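Local structure of alpha-ketoglutarate-dependent non-heme iron oxygenase EasH (Aspergillus japonicus, 5M0T) at residues A[134-138]-A[148-154]. The protein probably acts as an iron(II)- and 2-oxoglutarate-dependent oxidase in the biosynthesis of the ergot alkaloid cycloclavine. Numbering follows the deposited sequence.
Sequences EHDGI and SPESMLN. With FE2 (Fe (II) ion), chain C; AKG (2-oxoglutaric acid), chain D.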
ATOM      1  N   GLU A 134     -11.966   8.859   8.069  1.00 35.15           N
ATOM      2  CA  GLU A 134     -11.404   8.535   6.763  1.00 36.08           C
ATOM      3  C   GLU A 134     -10.527   7.272   6.816  1.00 35.60           C
ATOM      4  O   GLU A 134     -10.451   6.552   5.819  1.00 37.08           O
ATOM      5  CB  GLU A 134     -10.645   9.729   6.165  1.00 37.10           C
ATOM      6  CG  GLU A 134     -10.924   9.940   4.667  1.00 40.05           C
ATOM      7  CD  GLU A 134     -12.219  10.709   4.364  1.00 43.40           C
ATOM      8  OE1 GLU A 134     -13.332  10.148   4.482  1.00 37.41           O
ATOM      9  OE2 GLU A 134     -12.133  11.902   3.985  1.00 49.13           O
ATOM     10  N   HIS A 135      -9.921   6.969   7.972  1.00 31.94           N
ATOM     11  CA  HIS A 135      -9.070   5.775   8.106  1.00 31.21           C
ATOM     12  C   HIS A 135      -9.819   4.438   8.058  1.00 33.33           C
ATOM     13  O   HIS A 135      -9.195   3.384   7.997  1.00 33.83           O
ATOM     14  CB  HIS A 135      -8.121   5.885   9.325  1.00 30.33           C
ATOM     15  CG  HIS A 135      -8.696   5.455  10.642  1.00 31.55           C
ATOM     16  ND1 HIS A 135      -7.914   5.347  11.773  1.00 31.87           N
ATOM     17  CD2 HIS A 135      -9.944   5.072  11.015  1.00 31.63           C
ATOM     18  CE1 HIS A 135      -8.657   4.916  12.777  1.00 31.88           C
ATOM     19  NE2 HIS A 135      -9.890   4.745  12.342  1.00 31.69           N
ATOM     20  N   ASP A 136     -11.152   4.468   8.080  1.00 34.94           N
ATOM     21  CA  ASP A 136     -11.935   3.232   7.938  1.00 37.09           C
ATOM     22  C   ASP A 136     -11.895   2.633   6.527  1.00 36.96           C
ATOM     23  O   ASP A 136     -12.400   1.554   6.315  1.00 37.70           O
ATOM     24  CB  ASP A 136     -13.371   3.433   8.452  1.00 37.86           C
ATOM     25  CG  ASP A 136     -13.439   3.580   9.973  1.00 39.02           C
ATOM     26  OD1 ASP A 136     -12.777   2.796  10.686  1.00 40.44           O
ATOM     27  OD2 ASP A 136     -14.172   4.454  10.470  1.00 40.11           O
ATOM     28  N   GLY A 137     -11.266   3.325   5.571  1.00 37.52           N
ATOM     29  CA  GLY A 137     -10.890   2.725   4.296  1.00 37.77           C
ATOM     30  C   GLY A 137      -9.768   1.688   4.376  1.00 39.31           C
ATOM     31  O   GLY A 137      -9.556   0.951   3.416  1.00 40.50           O
ATOM     32  N   ILE A 138      -9.039   1.645   5.497  1.00 36.25           N
ATOM     33  CA  ILE A 138      -7.943   0.710   5.722  1.00 35.26           C
ATOM     34  C   ILE A 138      -8.340  -0.266   6.846  1.00 35.07           C
ATOM     35  O   ILE A 138      -8.543   0.166   7.974  1.00 35.77           O
ATOM     36  CB  ILE A 138      -6.680   1.474   6.153  1.00 34.40           C
ATOM     37  CG1 ILE A 138      -6.255   2.480   5.082  1.00 33.93           C
ATOM     38  CG2 ILE A 138      -5.543   0.511   6.507  1.00 35.45           C
ATOM     39  CD1 ILE A 138      -5.301   3.540   5.628  1.00 33.88           C
ATOM     40  N   SER A 148      -4.806   3.220  16.478  1.00 38.73           N
ATOM     41  CA  SER A 148      -4.230   3.181  15.156  1.00 39.63           C
ATOM     42  C   SER A 148      -3.137   4.234  14.997  1.00 39.88           C
ATOM     43  O   SER A 148      -3.259   5.345  15.523  1.00 38.63           O
ATOM     44  CB  SER A 148      -5.310   3.437  14.119  1.00 41.35           C
ATOM     45  OG  SER A 148      -4.786   3.377  12.811  1.00 51.61           O
ATOM     46  N   PRO A 149      -2.071   3.903  14.250  1.00 37.75           N
ATOM     47  CA  PRO A 149      -1.175   4.953  13.852  1.00 39.24           C
ATOM     48  C   PRO A 149      -1.869   5.897  12.882  1.00 38.06           C
ATOM     49  O   PRO A 149      -2.859   5.509  12.255  1.00 37.99           O
ATOM     50  CB  PRO A 149      -0.041   4.203  13.163  1.00 38.87           C
ATOM     51  CG  PRO A 149      -0.754   3.061  12.531  1.00 40.43           C
ATOM     52  CD  PRO A 149      -1.713   2.630  13.614  1.00 39.95           C
ATOM     53  N   GLU A 150      -1.333   7.110  12.759  1.00 36.56           N
ATOM     54  CA  GLU A 150      -1.842   8.081  11.818  1.00 36.74           C
ATOM     55  C   GLU A 150      -1.593   7.516  10.438  1.00 36.70           C
ATOM     56  O   GLU A 150      -0.492   7.036  10.143  1.00 40.61           O
ATOM     57  CB  GLU A 150      -1.155   9.435  11.990  1.00 37.44           C
ATOM     58  CG  GLU A 150      -1.432  10.128  13.330  1.00 38.89           C
ATOM     59  CD  GLU A 150      -2.894  10.548  13.515  1.00 38.52           C
ATOM     60  OE1 GLU A 150      -3.665  10.627  12.527  1.00 39.44           O
ATOM     61  OE2 GLU A 150      -3.282  10.815  14.666  1.00 38.73           O
ATOM     62  N   SER A 151      -2.646   7.514   9.627  1.00 33.63           N
ATOM     63  CA  SER A 151      -2.616   6.923   8.287  1.00 33.40           C
ATOM     64  C   SER A 151      -2.962   7.901   7.187  1.00 31.64           C
ATOM     65  O   SER A 151      -2.461   7.774   6.091  1.00 30.78           O
ATOM     66  CB  SER A 151      -3.614   5.752   8.215  1.00 34.13           C
ATOM     67  OG  SER A 151      -4.910   6.200   8.546  1.00 32.66           O
ATOM     68  N   MET A 152      -3.835   8.858   7.468  1.00 32.30           N
ATOM     69  CA  MET A 152      -4.319   9.781   6.459  1.00 33.75           C
ATOM     70  C   MET A 152      -4.351  11.210   6.965  1.00 32.75           C
ATOM     71  O   MET A 152      -4.523  11.456   8.159  1.00 32.98           O
ATOM     72  CB  MET A 152      -5.726   9.390   6.046  1.00 34.32           C
ATOM     73  CG  MET A 152      -5.826   8.018   5.429  1.00 37.58           C
ATOM     74  SD  MET A 152      -7.530   7.627   5.045  1.00 44.37           S
ATOM     75  CE  MET A 152      -7.327   6.286   3.876  1.00 50.85           C
ATOM     76  N   LEU A 153      -4.190  12.136   6.033  1.00 32.74           N
ATOM     77  CA  LEU A 153      -4.316  13.560   6.293  1.00 34.52           C
ATOM     78  C   LEU A 153      -5.069  14.169   5.116  1.00 34.85           C
ATOM     79  O   LEU A 153      -4.570  14.117   3.991  1.00 35.02           O
ATOM     80  CB  LEU A 153      -2.933  14.213   6.409  1.00 33.33           C
ATOM     81  CG  LEU A 153      -2.904  15.678   6.850  1.00 34.74           C
ATOM     82  CD1 LEU A 153      -3.783  15.934   8.077  1.00 34.15           C
ATOM     83  CD2 LEU A 153      -1.461  16.094   7.116  1.00 34.16           C
ATOM     84  N   ASN A 154      -6.244  14.749   5.387  1.00 33.90           N
ATOM     85  CA  ASN A 154      -7.112  15.332   4.352  1.00 36.52           C
ATOM     86  C   ASN A 154      -7.042  16.853   4.322  1.00 37.54           C
ATOM     87  O   ASN A 154      -7.469  17.512   5.259  1.00 40.22           O
ATOM     88  CB  ASN A 154      -8.570  14.908   4.571  1.00 36.68           C
ATOM     89  CG  ASN A 154      -9.451  15.175   3.355  1.00 40.39           C
ATOM     90  OD1 ASN A 154      -9.210  16.101   2.567  1.00 40.71           O
ATOM     91  ND2 ASN A 154     -10.477  14.349   3.191  1.00 38.24           N
TER
HETATM   92 FE   FE2 C 301     -14.758  11.581   4.524  1.00 30.43          FE
HETATM   93  C1  AKG D 302     -15.446  11.737   2.038  1.00 48.84           C
HETATM   94  O1  AKG D 302     -14.750  10.897   2.606  1.00 43.42           O
HETATM   95  O2  AKG D 302     -16.053  11.541   0.892  1.00 57.14           O
HETATM   96  C2  AKG D 302     -15.688  13.145   2.601  1.00 51.08           C
HETATM   97  O5  AKG D 302     -15.544  13.311   3.797  1.00 37.44           O
HETATM   98  C3  AKG D 302     -16.059  14.291   1.695  1.00 44.68           C
HETATM   99  C4  AKG D 302     -16.396  15.558   2.463  1.00 38.04           C
HETATM  100  C5  AKG D 302     -16.803  16.719   1.598  1.00 49.99           C
HETATM  101  O3  AKG D 302     -16.614  16.580   0.307  1.00 52.71           O
HETATM  102  O4  AKG D 302     -17.269  17.725   2.082  1.00 41.12           O
HETATM  103  O   HOH W   1     -12.751  13.350   1.921  1.00 39.82           O
HETATM  104  O   HOH W   2      -5.300   6.417  11.285  1.00 36.38           O
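Metal coordination dominates one end of this contact: Glu134 OE1 binds the iron at 2.0 Å, completing with His132 and His210 the two-histidine, one-carboxylate facial triad of 2-oxoglutarate-dependent oxygenases, while 2-oxoglutarate chelates the metal through O1 and O5, each 2.0 Å from it. The other carboxylate oxygen, Glu134 OE2, turns to the strand and accepts a weak hydrogen bond from Asn154 ND2 (3.1 Å). Water 1 bridges the same pair, donating to Glu134 OE2 (2.6 Å) and weakly accepting from Asn154 ND2 (2.8 Å), so the iron ligand is tied to the barrel wall. At the far end, water 2 links His135 ND1 (2.9 Å), Ser151 OG (2.8 Å) and Pro149 O (2.8 Å). Packing fills the middle. Met152 points toward the 3-10 turn, its SD 3.2 Å from Glu134 O, and its CE meets Ile138 CD1 at 3.8 Å; Ile138 CD1 also lies 3.8 Å from Ser151 CB. The 3-10 turn 134-137 thus rests, through its buried Glu134 and His135, on the start of strand 152-158, which runs between strands 201-205 and 222-231 of the cupin-type sheet, while helix 139-144, which follows with Ile138 at its N-cap position, packs through Cys141 against His135, Ser148 and Ser151.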